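ATP/GTP-binding site-containing protein A (Brucella abortus, PDB 6NTR) functions in the periplasm to maintain the integrity of the cell envelope and adopts a beta-barrel-like fold. Local coordinates at residues Y12-D17 and F50-D55. Sequence-based numbering, arbitrary orientation.
Sequences YDLTLD and FVTRVD. With EDO (1,2-ethanediol), chain G; EDO (1,2-ethanediol), chain I.
Leu14 meets Phe50, Val51 and Thr52 through a single methyl group, CD1, a compact illustration of how two strands separated by one intervening strand in a beta-barrel-like fold can still touch. Strand 25-39 pairs with both strand 8-19 and strand 43-56, so 12-17 and 50-55 run roughly parallel, their axes inclined by 33° and 8.3 Å apart at the closest.

CD1 of Leu14 sits over one face of the Phe50 ring as a CH-pi contact, 4.3 Å from the centroid and displaced toward the CE1–CZ edge, with CE1 of Phe50 at 3.9 Å. The two side chains cross at about a right angle. Phe50 holds CG anti to its own N (chi1 -159°), which turns a face of the ring to the leucine methyl. Leu14 CD1 also rests 3.9 Å from Thr52 CG2, and Met231 of strand 229-240 touches both Leu14 and Phe50.

Against the backbone, Leu14 CD1 lies 3.7 Å from the carbonyl O of Val51, a van der Waals approach.

Two 1,2-ethanediol molecules, both probably from the crystallisation liquor, lie near the ends of 12-17: one at the edge of the Tyr12 ring, while O1 of the other donates to Asp17 O at 3.0 Å.

No hydrogen bond links the two segments, which implies that their direct contact rests on dispersion around one methyl, over a small buried surface of 116 Å², while strand 25-39, antiparallel to both, carries the backbone hydrogen bonding that joins them indirectly.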
loop_
_atom_site.group_PDB
_atom_site.type_symbol
_atom_site.label_atom_id
_atom_site.label_comp_id
_atom_site.label_asym_id
_atom_site.label_seq_id
_atom_site.Cartn_x
_atom_site.Cartn_y
_atom_site.Cartn_z
ATOM N N TYR A 12 -9.950 7.935 -0.924
ATOM C CA TYR A 12 -9.194 8.585 -1.974
ATOM C C TYR A 12 -9.967 8.460 -3.271
ATOM O O TYR A 12 -10.607 7.439 -3.520
ATOM C CB TYR A 12 -7.807 7.957 -2.130
ATOM C CG TYR A 12 -6.940 7.995 -0.897
ATOM C CD1 TYR A 12 -6.963 6.956 0.014
ATOM C CD2 TYR A 12 -6.078 9.051 -0.662
ATOM C CE1 TYR A 12 -6.167 6.982 1.130
ATOM C CE2 TYR A 12 -5.278 9.079 0.453
ATOM C CZ TYR A 12 -5.330 8.039 1.349
ATOM O OH TYR A 12 -4.549 8.016 2.477
ATOM N N ASP A 13 -9.919 9.503 -4.078
ATOM C CA ASP A 13 -10.482 9.481 -5.415
ATOM C C ASP A 13 -9.377 9.257 -6.438
ATOM O O ASP A 13 -8.365 9.964 -6.435
ATOM C CB ASP A 13 -11.226 10.775 -5.713
ATOM C CG ASP A 13 -11.698 10.837 -7.120
ATOM O OD1 ASP A 13 -12.678 10.130 -7.428
ATOM O OD2 ASP A 13 -11.076 11.565 -7.920
ATOM N N LEU A 14 -9.555 8.219 -7.240
ATOM C CA LEU A 14 -8.588 7.801 -8.232
ATOM C C LEU A 14 -8.828 8.377 -9.606
ATOM O O LEU A 14 -9.951 8.448 -10.076
ATOM C CB LEU A 14 -8.551 6.281 -8.327
ATOM C CG LEU A 14 -8.427 5.464 -7.043
ATOM C CD1 LEU A 14 -8.226 4.000 -7.385
ATOM C CD2 LEU A 14 -7.280 5.970 -6.187
ATOM N N THR A 15 -7.737 8.790 -10.237
ATOM C CA THR A 15 -7.765 9.377 -11.560
ATOM C C THR A 15 -6.598 8.857 -12.377
ATOM O O THR A 15 -5.645 8.337 -11.834
ATOM C CB THR A 15 -7.719 10.899 -11.477
ATOM O OG1 THR A 15 -6.959 11.285 -10.333
ATOM C CG2 THR A 15 -9.108 11.446 -11.326
ATOM N N LEU A 16 -6.684 8.971 -13.688
ATOM C CA LEU A 16 -5.616 8.507 -14.552
ATOM C C LEU A 16 -4.540 9.582 -14.679
ATOM O O LEU A 16 -4.848 10.737 -14.935
ATOM C CB LEU A 16 -6.175 8.154 -15.919
ATOM C CG LEU A 16 -5.183 7.673 -16.960
ATOM C CD1 LEU A 16 -4.534 6.377 -16.535
ATOM C CD2 LEU A 16 -5.860 7.528 -18.303
ATOM N N ASP A 17 -3.278 9.216 -14.492
ATOM C CA ASP A 17 -2.222 10.211 -14.609
ATOM C C ASP A 17 -1.609 10.217 -15.994
ATOM O O ASP A 17 -1.668 11.213 -16.685
ATOM C CB ASP A 17 -1.142 9.954 -13.564
ATOM C CG ASP A 17 -0.220 11.136 -13.367
ATOM O OD1 ASP A 17 -0.705 12.270 -13.210
ATOM O OD2 ASP A 17 0.999 10.918 -13.354
ATOM N N PHE A 50 -9.958 -1.447 -3.293
ATOM C CA PHE A 50 -9.437 -0.733 -4.442
ATOM C C PHE A 50 -10.285 -0.916 -5.700
ATOM O O PHE A 50 -10.224 -1.934 -6.326
ATOM C CB PHE A 50 -8.039 -1.301 -4.686
ATOM C CG PHE A 50 -7.142 -0.423 -5.476
ATOM C CD1 PHE A 50 -6.623 0.721 -4.928
ATOM C CD2 PHE A 50 -6.791 -0.764 -6.759
ATOM C CE1 PHE A 50 -5.788 1.530 -5.657
ATOM C CE2 PHE A 50 -5.955 0.040 -7.499
ATOM C CZ PHE A 50 -5.455 1.189 -6.947
ATOM N N VAL A 51 -11.023 0.106 -6.093
ATOM C CA VAL A 51 -11.880 0.038 -7.268
ATOM C C VAL A 51 -11.446 0.960 -8.399
ATOM O O VAL A 51 -11.308 2.143 -8.213
ATOM C CB VAL A 51 -13.318 0.404 -6.899
ATOM C CG1 VAL A 51 -14.239 0.167 -8.070
ATOM C CG2 VAL A 51 -13.768 -0.389 -5.701
ATOM N N THR A 52 -11.269 0.394 -9.579
ATOM C CA THR A 52 -10.817 1.139 -10.751
ATOM C C THR A 52 -11.745 0.875 -11.920
ATOM O O THR A 52 -11.877 -0.267 -12.358
ATOM C CB THR A 52 -9.388 0.764 -11.160
ATOM O OG1 THR A 52 -9.305 -0.644 -11.421
ATOM C CG2 THR A 52 -8.392 1.162 -10.092
ATOM N N ARG A 53 -12.331 1.923 -12.469
ATOM C CA ARG A 53 -13.154 1.788 -13.647
ATOM C C ARG A 53 -12.238 2.169 -14.816
ATOM O O ARG A 53 -11.939 3.332 -15.017
ATOM C CB ARG A 53 -14.340 2.732 -13.560
ATOM C CG ARG A 53 -14.992 2.786 -12.195
ATOM C CD ARG A 53 -16.446 3.204 -12.289
ATOM N NE ARG A 53 -17.218 2.286 -13.114
ATOM C CZ ARG A 53 -18.236 1.572 -12.665
ATOM N NH1 ARG A 53 -18.605 1.686 -11.407
ATOM N NH2 ARG A 53 -18.882 0.751 -13.474
ATOM N N VAL A 54 -11.813 1.181 -15.592
ATOM C CA VAL A 54 -10.893 1.390 -16.700
ATOM C C VAL A 54 -11.550 1.315 -18.071
ATOM O O VAL A 54 -12.186 0.341 -18.418
ATOM C CB VAL A 54 -9.718 0.384 -16.627
ATOM C CG1 VAL A 54 -8.856 0.420 -17.871
ATOM C CG2 VAL A 54 -8.870 0.630 -15.398
ATOM N N ASP A 55 -11.402 2.392 -18.819
ATOM C CA ASP A 55 -11.963 2.523 -20.134
ATOM C C ASP A 55 -10.965 2.059 -21.132
ATOM O O ASP A 55 -9.804 2.335 -21.014
ATOM C CB ASP A 55 -12.266 3.970 -20.432
ATOM C CG ASP A 55 -13.454 4.470 -19.711
ATOM O OD1 ASP A 55 -14.251 3.663 -19.252
ATOM O OD2 ASP A 55 -13.610 5.683 -19.610
HETATM C C1 EDO G . -2.888 6.381 5.184
HETATM O O1 EDO G . -3.842 7.272 4.591
HETATM C C2 EDO G . -2.425 5.388 4.140
HETATM O O2 EDO G . -1.396 4.604 4.743
HETATM C C1 EDO I . -5.264 11.662 -18.668
HETATM O O1 EDO I . -4.205 12.309 -17.941
HETATM C C2 EDO I . -5.040 11.790 -20.172
HETATM O O2 EDO I . -4.002 10.885 -20.575
#